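Phosphoserine phosphatase RsbX (Bacillus subtilis, PDB 3W40) dephosphorylates the phosphoserine of RsbS as a PPM-type phosphatase and acts as a negative regulator of sigma-B activity. Local coordinates at residues Cys40-Gly45 / Ile153-Leu158. Residues are numbered along the deposited sequence; the frame is centred on the assembly and turned at random.
Sequences CAVADG and IHTDGL. With MG (magnesium ion), chain C.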
ATOM      1  N   CYS A  40      -0.356  -1.133  -7.441  1.00  7.06           N
ATOM      2  CA  CYS A  40      -0.557  -1.811  -6.157  0.70  8.78           C
ATOM      3  C   CYS A  40      -1.452  -1.054  -5.256  1.00  7.70           C
ATOM      4  O   CYS A  40      -1.710   0.131  -5.431  1.00  8.47           O
ATOM      5  CB  CYS A  40       0.723  -2.164  -5.450  0.70  8.94           C
ATOM      6  SG  CYS A  40       1.688  -0.795  -4.959  0.70 10.20           S
ATOM      7  N   ALA A  41      -2.020  -1.773  -4.331  1.00  6.65           N
ATOM      8  CA  ALA A  41      -2.934  -1.165  -3.400  1.00  6.71           C
ATOM      9  C   ALA A  41      -2.935  -1.942  -2.122  1.00  6.19           C
ATOM     10  O   ALA A  41      -2.714  -3.165  -2.137  1.00  6.71           O
ATOM     11  CB  ALA A  41      -4.327  -1.124  -3.995  1.00  8.43           C
ATOM     12  N   VAL A  42      -3.204  -1.238  -1.024  1.00  5.53           N
ATOM     13  CA  VAL A  42      -3.320  -1.844   0.320  1.00  6.32           C
ATOM     14  C   VAL A  42      -4.553  -1.250   0.936  1.00  4.71           C
ATOM     15  O   VAL A  42      -4.766  -0.037   0.830  1.00  5.97           O
ATOM     16  CB  VAL A  42      -2.027  -1.597   1.211  1.00  6.29           C
ATOM     17  CG1 VAL A  42      -2.199  -2.026   2.593  1.00  8.85           C
ATOM     18  CG2 VAL A  42      -0.774  -2.282   0.537  1.00  8.31           C
ATOM     19  N   ALA A  43      -5.348  -2.074   1.609  1.00  4.70           N
ATOM     20  CA  ALA A  43      -6.579  -1.594   2.224  1.00  6.58           C
ATOM     21  C   ALA A  43      -6.805  -2.280   3.538  1.00  6.65           C
ATOM     22  O   ALA A  43      -6.374  -3.415   3.703  1.00  7.67           O
ATOM     23  CB  ALA A  43      -7.793  -1.827   1.311  1.00  7.65           C
ATOM     24  N   ASP A  44      -7.474  -1.612   4.459  1.00  6.29           N
ATOM     25  CA  ASP A  44      -7.746  -2.125   5.810  1.00  6.27           C
ATOM     26  C   ASP A  44      -9.252  -1.909   6.054  1.00  5.78           C
ATOM     27  O   ASP A  44      -9.712  -0.748   6.120  1.00  6.12           O
ATOM     28  CB  ASP A  44      -6.846  -1.389   6.833  1.00  7.57           C
ATOM     29  CG  ASP A  44      -7.042  -1.887   8.287  1.00  8.02           C
ATOM     30  OD1 ASP A  44      -7.992  -2.687   8.537  1.00  8.74           O
ATOM     31  OD2 ASP A  44      -6.280  -1.450   9.204  1.00  8.07           O
ATOM     32  N   GLY A  45     -10.014  -2.999   6.087  1.00  5.41           N
ATOM     33  CA  GLY A  45     -11.470  -2.865   6.238  1.00  6.48           C
ATOM     34  C   GLY A  45     -11.875  -2.414   7.641  1.00  5.91           C
ATOM     35  O   GLY A  45     -11.226  -2.756   8.638  1.00  7.45           O
ATOM     36  N   ILE A 153       4.329   0.809   1.538  1.00  5.27           N
ATOM     37  CA  ILE A 153       2.952   1.088   1.808  1.00  5.13           C
ATOM     38  C   ILE A 153       2.533   0.136   2.932  1.00  4.74           C
ATOM     39  O   ILE A 153       2.770  -1.060   2.793  1.00  5.92           O
ATOM     40  CB  ILE A 153       2.005   0.863   0.584  1.00  6.17           C
ATOM     41  CG1 ILE A 153       2.451   1.710  -0.628  1.00  7.55           C
ATOM     42  CG2 ILE A 153       0.540   1.159   1.036  1.00  5.24           C
ATOM     43  CD1 ILE A 153       1.743   1.321  -1.962  1.00 12.58           C
ATOM     44  N   HIS A 154       1.935   0.647   4.028  1.00  4.93           N
ATOM     45  CA  HIS A 154       1.638  -0.252   5.130  1.00  5.47           C
ATOM     46  C   HIS A 154       0.340   0.122   5.851  1.00  5.68           C
ATOM     47  O   HIS A 154      -0.023   1.311   5.919  1.00  5.82           O
ATOM     48  CB  HIS A 154       2.806  -0.314   6.115  1.00  7.00           C
ATOM     49  CG  HIS A 154       3.046   0.937   6.908  1.00  5.77           C
ATOM     50  ND1 HIS A 154       2.330   1.252   8.050  1.00  8.22           N
ATOM     51  CD2 HIS A 154       3.952   1.936   6.743  1.00  7.87           C
ATOM     52  CE1 HIS A 154       2.830   2.357   8.578  1.00  8.52           C
ATOM     53  NE2 HIS A 154       3.790   2.806   7.792  1.00  8.55           N
ATOM     54  N   THR A 155      -0.357  -0.905   6.383  1.00  4.97           N
ATOM     55  CA  THR A 155      -1.502  -0.686   7.215  1.00  5.52           C
ATOM     56  C   THR A 155      -1.040  -0.260   8.611  1.00  6.39           C
ATOM     57  O   THR A 155       0.139  -0.355   9.014  1.00  6.34           O
ATOM     58  CB  THR A 155      -2.439  -1.907   7.268  1.00  6.42           C
ATOM     59  OG1 THR A 155      -1.726  -2.998   7.817  1.00  7.84           O
ATOM     60  CG2 THR A 155      -2.957  -2.161   5.920  1.00  7.98           C
ATOM     61  N   ASP A 156      -2.031   0.114   9.387  1.00  6.61           N
ATOM     62  CA  ASP A 156      -1.791   0.572  10.777  1.00  7.29           C
ATOM     63  C   ASP A 156      -1.315  -0.498  11.741  1.00  8.63           C
ATOM     64  O   ASP A 156      -0.892  -0.183  12.830  1.00 12.06           O
ATOM     65  CB  ASP A 156      -2.972   1.333  11.348  1.00  6.53           C
ATOM     66  CG  ASP A 156      -4.234   0.477  11.455  1.00  6.25           C
ATOM     67  OD1 ASP A 156      -4.229  -0.729  11.125  1.00  8.13           O
ATOM     68  OD2 ASP A 156      -5.253   1.012  11.997  1.00  7.73           O
ATOM     69  N   GLY A 157      -1.345  -1.759  11.320  1.00  7.68           N
ATOM     70  CA  GLY A 157      -0.741  -2.822  12.117  1.00  9.37           C
ATOM     71  C   GLY A 157       0.777  -2.704  12.224  1.00  7.80           C
ATOM     72  O   GLY A 157       1.355  -3.288  13.151  1.00 10.16           O
ATOM     73  N   LEU A 158       1.405  -1.931  11.307  1.00  7.53           N
ATOM     74  CA  LEU A 158       2.861  -1.728  11.383  1.00  8.37           C
ATOM     75  C   LEU A 158       3.108  -0.373  12.003  1.00  9.69           C
ATOM     76  O   LEU A 158       2.698   0.629  11.428  1.00 11.55           O
ATOM     77  CB  LEU A 158       3.449  -1.800   9.989  1.00  8.44           C
ATOM     78  CG  LEU A 158       4.978  -1.590   9.957  1.00  9.74           C
ATOM     79  CD1 LEU A 158       5.769  -2.685  10.638  1.00 11.73           C
ATOM     80  CD2 LEU A 158       5.465  -1.446   8.538  1.00 10.79           C
TER
HETATM   81 MG    MG C 201      -5.539  -2.247  11.021  1.00  7.08          MG
HETATM   82  O   HOH W   1      -4.594   0.629   8.327  1.00  8.24           O
HETATM   83  O   HOH W   2      -7.009  -3.705  11.225  1.00 10.98           O
HETATM   84  O   HOH W   3      -6.912  -1.062  12.162  1.00 10.99           O
HETATM   85  O   HOH W   4      -4.348  -3.463   9.847  1.00  7.19           O
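At the metal site of this PP2C-like beta sandwich, Asp-44 and Asp-156 bind one magnesium ion at one end of the sandwich, where the two strands finish. Asp-44 OD2 binds the magnesium at 2.1 Å and Asp-156 OD1 at 2.0 Å; Asp-189 and three waters complete six ligands. The shared cation explains how Asp-44 OD2 and Asp-156 OD1, both acceptors, can lie 2.9 Å apart, their carboxylate planes turned 76° to each other. With CG anti to its amide nitrogen (chi1 -179°), Asp-44 extends its carboxylate toward the ion and Asp-156. Water 1 ties the segments together, donating to Asp-44 OD2 and accepting from Asp-156 N, each at 2.8 Å. Behind the metal, Thr-155 CG2 presses on Val-42 CG1 at 3.4 Å, tight for two methyls, while Thr-155 OG1 is hydrogen-bonded to Asp-27 and to Thr-192 N. Deeper in the core, Val-42 CG2 meets Ile-153 CG2 at 3.7 Å, and Ile-153 CD1 lies 3.7 Å from Cys-40 SG. Residues 40-44 and 153-156 run 4° apart but in separate sheets: strand 37-45 pairs with 27-33 and 88-96, strand 150-154 with 111-115 and 191-198, and Ile-194, Leu-93 and Phe-112 extend the apolar layer between them.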